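Local coordinates for aldo-keto reductase family 1 member C1 (Caenorhabditis elegans, PDB 1QWK), which probably reduces aldehydes with NADPH, as an aldose reductase-like member of the aldo-keto reductase family, at residues L178-Q184 and Y252-C258; V198-T203 and C258-P262. One frame throughout, in Å; residues are numbered along the deposited sequence.

Interaction 1. Residues L178-Q184 and Y252-C258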
loop_
_atom_site.group_PDB
_atom_site.type_symbol
_atom_site.label_atom_id
_atom_site.label_comp_id
_atom_site.label_asym_id
_atom_site.label_seq_id
_atom_site.Cartn_x
_atom_site.Cartn_y
_atom_site.Cartn_z
ATOM N N LEU A 178 2.995 -4.488 6.454
ATOM C CA LEU A 178 4.164 -4.196 7.265
ATOM C C LEU A 178 3.816 -3.193 8.352
ATOM O O LEU A 178 3.358 -2.086 8.077
ATOM C CB LEU A 178 5.310 -3.652 6.399
ATOM C CG LEU A 178 6.699 -3.558 7.050
ATOM C CD1 LEU A 178 7.767 -3.527 5.965
ATOM C CD2 LEU A 178 6.795 -2.323 7.948
ATOM N N HIS A 179 4.020 -3.606 9.596
ATOM C CA HIS A 179 3.758 -2.760 10.749
ATOM C C HIS A 179 4.582 -3.302 11.907
ATOM O O HIS A 179 5.218 -4.345 11.772
ATOM C CB HIS A 179 2.258 -2.717 11.095
ATOM C CG HIS A 179 1.596 -4.060 11.159
ATOM N ND1 HIS A 179 1.254 -4.774 10.032
ATOM C CD2 HIS A 179 1.181 -4.801 12.214
ATOM C CE1 HIS A 179 0.650 -5.895 10.390
ATOM N NE2 HIS A 179 0.593 -5.935 11.708
ATOM N N LEU A 180 4.596 -2.595 13.030
ATOM C CA LEU A 180 5.403 -3.023 14.170
ATOM C C LEU A 180 5.230 -4.484 14.559
ATOM O O LEU A 180 6.215 -5.180 14.819
ATOM C CB LEU A 180 5.121 -2.146 15.388
ATOM C CG LEU A 180 5.997 -2.453 16.613
ATOM C CD1 LEU A 180 7.473 -2.308 16.251
ATOM C CD2 LEU A 180 5.625 -1.504 17.741
ATOM N N TYR A 181 3.984 -4.948 14.593
ATOM C CA TYR A 181 3.707 -6.329 14.964
ATOM C C TYR A 181 3.758 -7.333 13.801
ATOM O O TYR A 181 3.148 -8.396 13.856
ATOM C CB TYR A 181 2.373 -6.401 15.719
ATOM C CG TYR A 181 2.480 -5.979 17.180
ATOM C CD1 TYR A 181 3.648 -5.387 17.678
ATOM C CD2 TYR A 181 1.423 -6.190 18.067
ATOM C CE1 TYR A 181 3.757 -5.021 19.022
ATOM C CE2 TYR A 181 1.522 -5.826 19.413
ATOM C CZ TYR A 181 2.692 -5.246 19.883
ATOM O OH TYR A 181 2.805 -4.902 21.210
ATOM N N PHE A 182 4.497 -6.968 12.753
ATOM C CA PHE A 182 4.739 -7.813 11.575
ATOM C C PHE A 182 5.768 -7.029 10.757
ATOM O O PHE A 182 5.484 -6.559 9.645
ATOM C CB PHE A 182 3.467 -8.049 10.752
ATOM C CG PHE A 182 3.610 -9.169 9.756
ATOM C CD1 PHE A 182 3.925 -10.463 10.185
ATOM C CD2 PHE A 182 3.482 -8.931 8.392
ATOM C CE1 PHE A 182 4.111 -11.497 9.268
ATOM C CE2 PHE A 182 3.664 -9.959 7.463
ATOM C CZ PHE A 182 3.982 -11.248 7.898
ATOM N N PRO A 183 6.983 -6.882 11.317
ATOM C CA PRO A 183 8.158 -6.176 10.795
ATOM C C PRO A 183 8.672 -6.504 9.404
ATOM O O PRO A 183 9.242 -5.640 8.740
ATOM C CB PRO A 183 9.231 -6.452 11.850
ATOM C CG PRO A 183 8.480 -6.724 13.072
ATOM C CD PRO A 183 7.327 -7.552 12.584
ATOM N N GLN A 184 8.506 -7.752 8.978
ATOM C CA GLN A 184 8.984 -8.173 7.666
ATOM C C GLN A 184 10.468 -7.824 7.472
ATOM O O GLN A 184 10.861 -7.282 6.436
ATOM C CB GLN A 184 8.141 -7.506 6.574
ATOM C CG GLN A 184 6.676 -7.938 6.584
ATOM C CD GLN A 184 6.340 -8.920 5.476
ATOM O OE1 GLN A 184 7.054 -9.901 5.255
ATOM N NE2 GLN A 184 5.240 -8.667 4.781
ATOM N N TYR A 252 7.736 4.824 12.439
ATOM C CA TYR A 252 8.497 3.588 12.577
ATOM C C TYR A 252 8.733 2.993 11.189
ATOM O O TYR A 252 9.864 2.682 10.817
ATOM C CB TYR A 252 7.723 2.585 13.434
ATOM C CG TYR A 252 8.241 1.169 13.316
ATOM C CD1 TYR A 252 9.406 0.772 13.972
ATOM C CD2 TYR A 252 7.582 0.233 12.511
ATOM C CE1 TYR A 252 9.904 -0.522 13.828
ATOM C CE2 TYR A 252 8.072 -1.062 12.359
ATOM C CZ TYR A 252 9.232 -1.430 13.019
ATOM O OH TYR A 252 9.720 -2.708 12.865
ATOM N N ALA A 253 7.656 2.838 10.425
ATOM C CA ALA A 253 7.765 2.274 9.084
ATOM C C ALA A 253 8.623 3.147 8.171
ATOM O O ALA A 253 9.419 2.639 7.382
ATOM C CB ALA A 253 6.376 2.088 8.480
ATOM N N LEU A 254 8.461 4.461 8.272
ATOM C CA LEU A 254 9.244 5.371 7.440
ATOM C C LEU A 254 10.733 5.228 7.720
ATOM O O LEU A 254 11.543 5.153 6.797
ATOM C CB LEU A 254 8.819 6.819 7.684
ATOM C CG LEU A 254 7.500 7.243 7.040
ATOM C CD1 LEU A 254 7.109 8.632 7.521
ATOM C CD2 LEU A 254 7.654 7.227 5.518
ATOM N N ASP A 255 11.098 5.181 8.995
ATOM C CA ASP A 255 12.500 5.066 9.332
ATOM C C ASP A 255 13.080 3.667 9.128
ATOM O O ASP A 255 14.294 3.465 9.244
ATOM C CB ASP A 255 12.743 5.612 10.740
ATOM C CG ASP A 255 12.638 7.132 10.780
ATOM O OD1 ASP A 255 13.063 7.766 9.791
ATOM O OD2 ASP A 255 12.143 7.703 11.772
ATOM N N ARG A 256 12.213 2.711 8.803
ATOM C CA ARG A 256 12.642 1.341 8.497
ATOM C C ARG A 256 13.053 1.386 7.015
ATOM O O ARG A 256 13.625 0.431 6.481
ATOM C CB ARG A 256 11.484 0.340 8.662
ATOM C CG ARG A 256 11.173 -0.128 10.093
ATOM C CD ARG A 256 12.195 -1.143 10.614
ATOM N NE ARG A 256 12.398 -2.252 9.679
ATOM C CZ ARG A 256 11.499 -3.197 9.411
ATOM N NH1 ARG A 256 10.314 -3.194 10.007
ATOM N NH2 ARG A 256 11.779 -4.138 8.519
ATOM N N GLY A 257 12.735 2.505 6.361
ATOM C CA GLY A 257 13.074 2.693 4.959
ATOM C C GLY A 257 11.952 2.352 3.999
ATOM O O GLY A 257 12.207 2.000 2.846
ATOM N N CYS A 258 10.710 2.472 4.459
ATOM C CA CYS A 258 9.557 2.146 3.622
ATOM C C CYS A 258 8.647 3.332 3.355
ATOM O O CYS A 258 8.702 4.344 4.051
ATOM C CB CYS A 258 8.698 1.068 4.291
ATOM S SG CYS A 258 9.560 -0.433 4.761
#
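A carbonyl at the end of a loop can be gripped by both prongs of a guanidinium: Arg256 NH1 and NH2 each donate to Pro183 O at 3.0 Å. This ties two neighbouring beta-alpha units of the (beta/alpha)8 barrel, because Pro183 and Gln184, the N-cap of helix 185-193, close the loop after strand 173-177, while Arg256 stands near the C-terminal end of helix 245-255. There Gly257, with positive phi, finishes a Schellman motif and turns the chain toward the last strand. Arg256 NH1 also makes a weak hydrogen bond to Tyr252 OH (3.0 Å), a hydroxyl whose stronger partner is Glu290. Just after Leu178 a type I turn runs from His179 to Phe182, closed by Phe182 N to His179 O at 2.9 Å. It places Leu180 over one face of the Tyr252 ring, a CH-pi contact with CD1 4.0 Å from the centroid. Deeper in, Leu178 points toward the helix end, its CD2 4.5 Å from Ala253 CB and its CD1 3.8 Å from Cys258 SG.

Interaction 2. Residues V198-T203 and C258-P262; sequences VTSYAT and CAILP
Residues 198-201 run extended and parallel to 259-261, the strand axes 4.6 Å apart at closest approach and crossing at -26°. Val198 O accepts from Ala259 N at 2.9 Å, and Val198 CG1 lies 3.9 Å from Cys258 SG. Thr199 pairs with Ala259, CA to CA 4.5 Å; in rotamer m it sets CG2 3.5 Å from Leu261 CD1, its OG1 hydrogen-bonded to Asn173. Ser200 pairs with Ile260 (CA to CA 5.0 Å): Ser200 N donates to Ala259 O at 2.9 Å, Ser200 O receives a weak bond from Leu261 N at 3.2 Å, and Ser200 OG is hydrogen-bonded to Leu178 O. These are the seventh and eighth strands of the (beta/alpha)8 barrel. Thr199, Tyr201, Ala259 and Leu261 face its interior, where the Leu261 side chain (m, t) lies about 6 Å from that of Lys81 and 7 Å from that of Tyr52, the predicted proton donor, whose pKa Lys81 probably lowers; Ser200 and Ile260 direct CB outward, Ile260 onto Leu250 and Ala253 of helix 245-255. Tyr201, rotamer p, leads its ring away from 258-262, its OH hydrogen-bonded to Asn154 and Gln301. Beyond it the two chains separate, bridged by a water accepting from Ala202 N and donating to Leu261 O, both at 2.8 Å. Ala202 (phi/psi 59/37) turns the chain, Thr203 OG1 donating to Ser200 OG at 2.9 Å and Thr203 CG2 (m) packing 3.8 Å from Ile260 CG2 (p).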
loop_
_atom_site.group_PDB
_atom_site.type_symbol
_atom_site.label_atom_id
_atom_site.label_comp_id
_atom_site.label_asym_id
_atom_site.label_seq_id
_atom_site.Cartn_x
_atom_site.Cartn_y
_atom_site.Cartn_z
ATOM N N VAL A 198 10.056 -0.500 -0.953
ATOM C CA VAL A 198 9.038 -1.225 -0.206
ATOM C C VAL A 198 7.951 -0.280 0.286
ATOM O O VAL A 198 8.244 0.782 0.839
ATOM C CB VAL A 198 9.643 -1.943 1.037
ATOM C CG1 VAL A 198 8.541 -2.690 1.802
ATOM C CG2 VAL A 198 10.738 -2.902 0.603
ATOM N N THR A 199 6.700 -0.666 0.061
ATOM C CA THR A 199 5.562 0.114 0.516
ATOM C C THR A 199 4.802 -0.741 1.510
ATOM O O THR A 199 4.473 -1.902 1.240
ATOM C CB THR A 199 4.600 0.494 -0.629
ATOM O OG1 THR A 199 5.237 1.435 -1.500
ATOM C CG2 THR A 199 3.328 1.117 -0.062
ATOM N N SER A 200 4.542 -0.167 2.672
ATOM C CA SER A 200 3.819 -0.847 3.732
ATOM C C SER A 200 2.339 -0.520 3.715
ATOM O O SER A 200 1.969 0.651 3.617
ATOM C CB SER A 200 4.378 -0.408 5.091
ATOM O OG SER A 200 3.361 -0.408 6.089
ATOM N N TYR A 201 1.492 -1.541 3.788
ATOM C CA TYR A 201 0.062 -1.278 3.913
ATOM C C TYR A 201 -0.290 -1.805 5.301
ATOM O O TYR A 201 0.496 -2.558 5.885
ATOM C CB TYR A 201 -0.783 -1.919 2.794
ATOM C CG TYR A 201 -0.891 -3.426 2.709
ATOM C CD1 TYR A 201 -1.623 -4.163 3.648
ATOM C CD2 TYR A 201 -0.362 -4.105 1.614
ATOM C CE1 TYR A 201 -1.833 -5.541 3.484
ATOM C CE2 TYR A 201 -0.565 -5.472 1.442
ATOM C CZ TYR A 201 -1.297 -6.183 2.372
ATOM O OH TYR A 201 -1.502 -7.534 2.181
ATOM N N ALA A 202 -1.435 -1.389 5.838
ATOM C CA ALA A 202 -1.858 -1.779 7.186
ATOM C C ALA A 202 -0.793 -1.322 8.183
ATOM O O ALA A 202 -0.511 -1.994 9.176
ATOM C CB ALA A 202 -2.053 -3.293 7.274
ATOM N N THR A 203 -0.212 -0.159 7.908
ATOM C CA THR A 203 0.852 0.400 8.734
ATOM C C THR A 203 0.455 0.640 10.186
ATOM O O THR A 203 1.297 0.571 11.083
ATOM C CB THR A 203 1.348 1.722 8.120
ATOM O OG1 THR A 203 1.388 1.597 6.687
ATOM C CG2 THR A 203 2.744 2.055 8.624
ATOM N N CYS A 258 10.710 2.472 4.459
ATOM C CA CYS A 258 9.557 2.146 3.622
ATOM C C CYS A 258 8.647 3.332 3.355
ATOM O O CYS A 258 8.702 4.344 4.051
ATOM C CB CYS A 258 8.698 1.068 4.291
ATOM S SG CYS A 258 9.560 -0.433 4.761
ATOM N N ALA A 259 7.815 3.197 2.328
ATOM C CA ALA A 259 6.825 4.216 2.025
ATOM C C ALA A 259 5.615 3.686 2.799
ATOM O O ALA A 259 5.556 2.489 3.108
ATOM C CB ALA A 259 6.528 4.261 0.531
ATOM N N ILE A 260 4.657 4.551 3.120
ATOM C CA ILE A 260 3.485 4.125 3.886
ATOM C C ILE A 260 2.159 4.520 3.246
ATOM O O ILE A 260 2.078 5.510 2.519
ATOM C CB ILE A 260 3.518 4.702 5.320
ATOM C CG1 ILE A 260 3.558 6.231 5.275
ATOM C CG2 ILE A 260 4.730 4.143 6.071
ATOM C CD1 ILE A 260 3.580 6.904 6.655
ATOM N N LEU A 261 1.123 3.735 3.545
ATOM C CA LEU A 261 -0.223 3.945 3.016
ATOM C C LEU A 261 -1.321 3.857 4.076
ATOM O O LEU A 261 -2.099 2.907 4.083
ATOM C CB LEU A 261 -0.532 2.910 1.927
ATOM C CG LEU A 261 0.278 2.953 0.637
ATOM C CD1 LEU A 261 -0.118 1.779 -0.265
ATOM C CD2 LEU A 261 0.041 4.277 -0.071
ATOM N N PRO A 262 -1.391 4.836 4.992
ATOM C CA PRO A 262 -2.434 4.805 6.027
ATOM C C PRO A 262 -3.818 4.775 5.361
ATOM O O PRO A 262 -4.065 5.520 4.407
ATOM C CB PRO A 262 -2.176 6.093 6.812
ATOM C CG PRO A 262 -1.534 7.001 5.793
ATOM C CD PRO A 262 -0.578 6.058 5.099
HETATM O O HOH W 1 -3.264 0.564 5.144
#

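How the interactions relate
Successive layers of one barrel use different chemistry. The centre of interaction 2 is about 5 Å from the centre of the chain, in the barrel wall, and its strands join mainly through backbone hydrogen bonds; that of interaction 1 is about 12 Å out, still largely buried, and a loop meets a helix end through a guanidinium and side-chain packing. Cys258 belongs to both, since helix 245-255 runs through the Schellman turn into strand 259-261. The other two segments also meet: Leu178 O lies 2.6 Å from Ser200 OG and Leu178 N 3.2 Å from Tyr201 O, both probable hydrogen bonds. Leu178 thus extends the pairing of strand 173-177 along one side of 197-201, while 259-261 pairs on the other.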